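Local coordinates for protein nucleoside-diphosphate sugar epimerase (SulA family) (Corynebacterium glutamicum, PDB 3OH8) that probably binds a nicotinamide dinucleotide cofactor and acts on nucleoside-diphosphate sugars, as its relatives in the NAD-dependent epimerase/dehydratase family do, at residues A[360-365]-A[418-423]. Residues are numbered along the deposited sequence; the frame is centred on the assembly and turned at random.
Sequences GPINAV and AALENL
I362 meets the first turn of helix 418-422 with both branches of its side chain, one on A419 and the other on L420. The longer branch runs to the methyl of A419, with I362 CD1 4.0 Å from A419 CB. With chi1 at -59°, I362 CG2 stands anti to the backbone N, and from there it packs against the isobutyl group of L420, 3.9 Å from L420 CG and equally close to L420 CD1. The two side chains cross at about a right angle, the CG2 methyl of I362 resting on the branch point and one methyl of L420. L420 CD1 continues past this methyl to the backbone of the next residue, where it lies 3.7 Å from N363 O.

The polar link is indirect. No direct hydrogen bond joins strand and helix; instead a water donates to N363 O at 3.1 Å and accepts from L420 N at 3.0 Å. It thus serves a strand carbonyl and one of the amides in the first turn of the helix, whose N-H groups lack an i-4 carbonyl within the helix. A further bridge comes from E269, whose carboxylate takes hydrogen bonds from N363 N through OE2 and from A419 N through OE1, tying the same two backbones together.

The short segments run almost perpendicular, at 91°, with their axes 7.3 Å apart at closest approach. Strand 360-364 pairs in parallel with strand 298-308 of the Rossmann-like sheet, while helix 418-422, in the DUF1731 region, follows strand 412-415 after a two-residue link. Helix 342-354 lies alongside: I348 touches both A364 and L420, so helix 418-422 packs against both strand 360-364 and helix 342-354.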
ATOM      1  N   GLY A 360       2.703  -5.386  21.693  1.00 14.22           N
ATOM      2  CA  GLY A 360       4.067  -5.897  21.765  1.00 16.84           C
ATOM      3  C   GLY A 360       4.685  -5.957  20.379  1.00 21.10           C
ATOM      4  O   GLY A 360       4.176  -5.331  19.437  1.00 19.65           O
ATOM      5  N   PRO A 361       5.787  -6.704  20.236  1.00 16.99           N
ATOM      6  CA  PRO A 361       6.457  -6.825  18.935  1.00 16.84           C
ATOM      7  C   PRO A 361       5.642  -7.640  17.923  1.00 21.26           C
ATOM      8  O   PRO A 361       5.066  -8.661  18.282  1.00 18.01           O
ATOM      9  CB  PRO A 361       7.747  -7.577  19.276  1.00 16.82           C
ATOM     10  CG  PRO A 361       7.395  -8.381  20.515  1.00 17.11           C
ATOM     11  CD  PRO A 361       6.465  -7.479  21.295  1.00 18.73           C
ATOM     12  N   ILE A 362       5.581  -7.175  16.676  1.00 15.87           N
ATOM     13  CA  ILE A 362       4.954  -7.937  15.608  1.00 14.14           C
ATOM     14  C   ILE A 362       5.934  -8.031  14.441  1.00 16.72           C
ATOM     15  O   ILE A 362       6.393  -7.008  13.949  1.00 17.59           O
ATOM     16  CB  ILE A 362       3.696  -7.227  15.107  1.00 17.40           C
ATOM     17  CG1 ILE A 362       2.689  -7.043  16.251  1.00 16.60           C
ATOM     18  CG2 ILE A 362       3.087  -8.008  13.978  1.00 16.02           C
ATOM     19  CD1 ILE A 362       2.118  -8.368  16.796  1.00 18.11           C
ATOM     20  N   ASN A 363       6.297  -9.244  14.022  1.00 16.00           N
ATOM     21  CA  ASN A 363       7.124  -9.381  12.826  1.00 17.13           C
ATOM     22  C   ASN A 363       6.262  -9.108  11.593  1.00 16.66           C
ATOM     23  O   ASN A 363       5.385  -9.909  11.256  1.00 17.61           O
ATOM     24  CB  ASN A 363       7.754 -10.775  12.723  1.00 13.27           C
ATOM     25  CG  ASN A 363       8.885 -10.998  13.734  1.00 17.85           C
ATOM     26  OD1 ASN A 363       9.333 -12.132  13.941  1.00 19.85           O
ATOM     27  ND2 ASN A 363       9.359  -9.928  14.345  1.00 10.99           N
ATOM     28  N   ALA A 364       6.483  -7.976  10.934  1.00 17.07           N
ATOM     29  CA  ALA A 364       5.728  -7.681   9.714  1.00 15.33           C
ATOM     30  C   ALA A 364       6.554  -8.133   8.529  1.00 14.87           C
ATOM     31  O   ALA A 364       7.277  -7.346   7.926  1.00 14.14           O
ATOM     32  CB  ALA A 364       5.402  -6.202   9.615  1.00 12.25           C
ATOM     33  N   VAL A 365       6.465  -9.425   8.240  1.00 12.99           N
ATOM     34  CA  VAL A 365       7.218 -10.064   7.178  1.00 14.89           C
ATOM     35  C   VAL A 365       6.282 -11.081   6.553  1.00 15.00           C
ATOM     36  O   VAL A 365       5.394 -11.599   7.219  1.00 16.03           O
ATOM     37  CB  VAL A 365       8.459 -10.820   7.737  1.00 20.34           C
ATOM     38  CG1 VAL A 365       9.388  -9.855   8.497  1.00 13.04           C
ATOM     39  CG2 VAL A 365       8.018 -11.984   8.638  1.00 13.28           C
ATOM     40  N   ALA A 418       5.182 -15.078  13.263  1.00 17.87           N
ATOM     41  CA  ALA A 418       4.542 -16.057  14.142  1.00 20.10           C
ATOM     42  C   ALA A 418       3.303 -15.500  14.839  1.00 18.64           C
ATOM     43  O   ALA A 418       2.270 -16.171  14.927  1.00 19.12           O
ATOM     44  CB  ALA A 418       5.544 -16.582  15.181  1.00 17.04           C
ATOM     45  N   ALA A 419       3.412 -14.272  15.333  1.00 13.24           N
ATOM     46  CA  ALA A 419       2.323 -13.649  16.062  1.00 14.70           C
ATOM     47  C   ALA A 419       1.090 -13.465  15.159  1.00 18.88           C
ATOM     48  O   ALA A 419      -0.050 -13.686  15.584  1.00 19.80           O
ATOM     49  CB  ALA A 419       2.782 -12.323  16.636  1.00 19.52           C
ATOM     50  N   LEU A 420       1.318 -13.068  13.910  1.00 18.24           N
ATOM     51  CA  LEU A 420       0.212 -12.886  12.972  1.00 22.44           C
ATOM     52  C   LEU A 420      -0.419 -14.227  12.570  1.00 23.12           C
ATOM     53  O   LEU A 420      -1.643 -14.359  12.504  1.00 20.17           O
ATOM     54  CB  LEU A 420       0.680 -12.115  11.736  1.00 21.27           C
ATOM     55  CG  LEU A 420       0.981 -10.640  12.033  1.00 21.89           C
ATOM     56  CD1 LEU A 420       1.667  -9.971  10.860  1.00 12.30           C
ATOM     57  CD2 LEU A 420      -0.311  -9.913  12.415  1.00 18.92           C
ATOM     58  N   GLU A 421       0.424 -15.220  12.304  1.00 19.56           N
ATOM     59  CA  GLU A 421      -0.071 -16.549  11.956  1.00 23.25           C
ATOM     60  C   GLU A 421      -0.905 -17.118  13.105  1.00 27.90           C
ATOM     61  O   GLU A 421      -1.912 -17.783  12.870  1.00 27.63           O
ATOM     62  CB  GLU A 421       1.078 -17.487  11.591  1.00 20.57           C
ATOM     63  CG  GLU A 421       1.730 -17.161  10.250  1.00 26.18           C
ATOM     64  CD  GLU A 421       3.061 -17.866  10.050  1.00 36.57           C
ATOM     65  OE1 GLU A 421       3.744 -18.167  11.054  1.00 40.70           O
ATOM     66  OE2 GLU A 421       3.432 -18.101   8.882  1.00 36.02           O
ATOM     67  N   ASN A 422      -0.490 -16.839  14.341  1.00 25.20           N
ATOM     68  CA  ASN A 422      -1.226 -17.298  15.515  1.00 24.11           C
ATOM     69  C   ASN A 422      -2.598 -16.649  15.617  1.00 28.95           C
ATOM     70  O   ASN A 422      -3.522 -17.227  16.195  1.00 29.93           O
ATOM     71  CB  ASN A 422      -0.437 -17.033  16.791  1.00 31.73           C
ATOM     72  CG  ASN A 422       0.705 -18.014  16.980  1.00 42.17           C
ATOM     73  OD1 ASN A 422       0.713 -19.091  16.384  1.00 44.71           O
ATOM     74  ND2 ASN A 422       1.676 -17.644  17.810  1.00 47.72           N
ATOM     75  N   LEU A 423      -2.713 -15.443  15.064  1.00 25.38           N
ATOM     76  CA  LEU A 423      -3.979 -14.716  15.020  1.00 27.93           C
ATOM     77  C   LEU A 423      -4.792 -15.055  13.763  1.00 29.09           C
ATOM     78  O   LEU A 423      -5.887 -14.537  13.572  1.00 37.84           O
ATOM     79  CB  LEU A 423      -3.725 -13.203  15.101  1.00 28.06           C
ATOM     80  CG  LEU A 423      -3.096 -12.640  16.381  1.00 31.29           C
ATOM     81  CD1 LEU A 423      -2.603 -11.213  16.185  1.00 32.73           C
ATOM     82  CD2 LEU A 423      -4.057 -12.718  17.558  1.00 32.96           C
TER
HETATM   83  O   HOH W   1       3.840 -11.682  13.202  1.00 14.98           O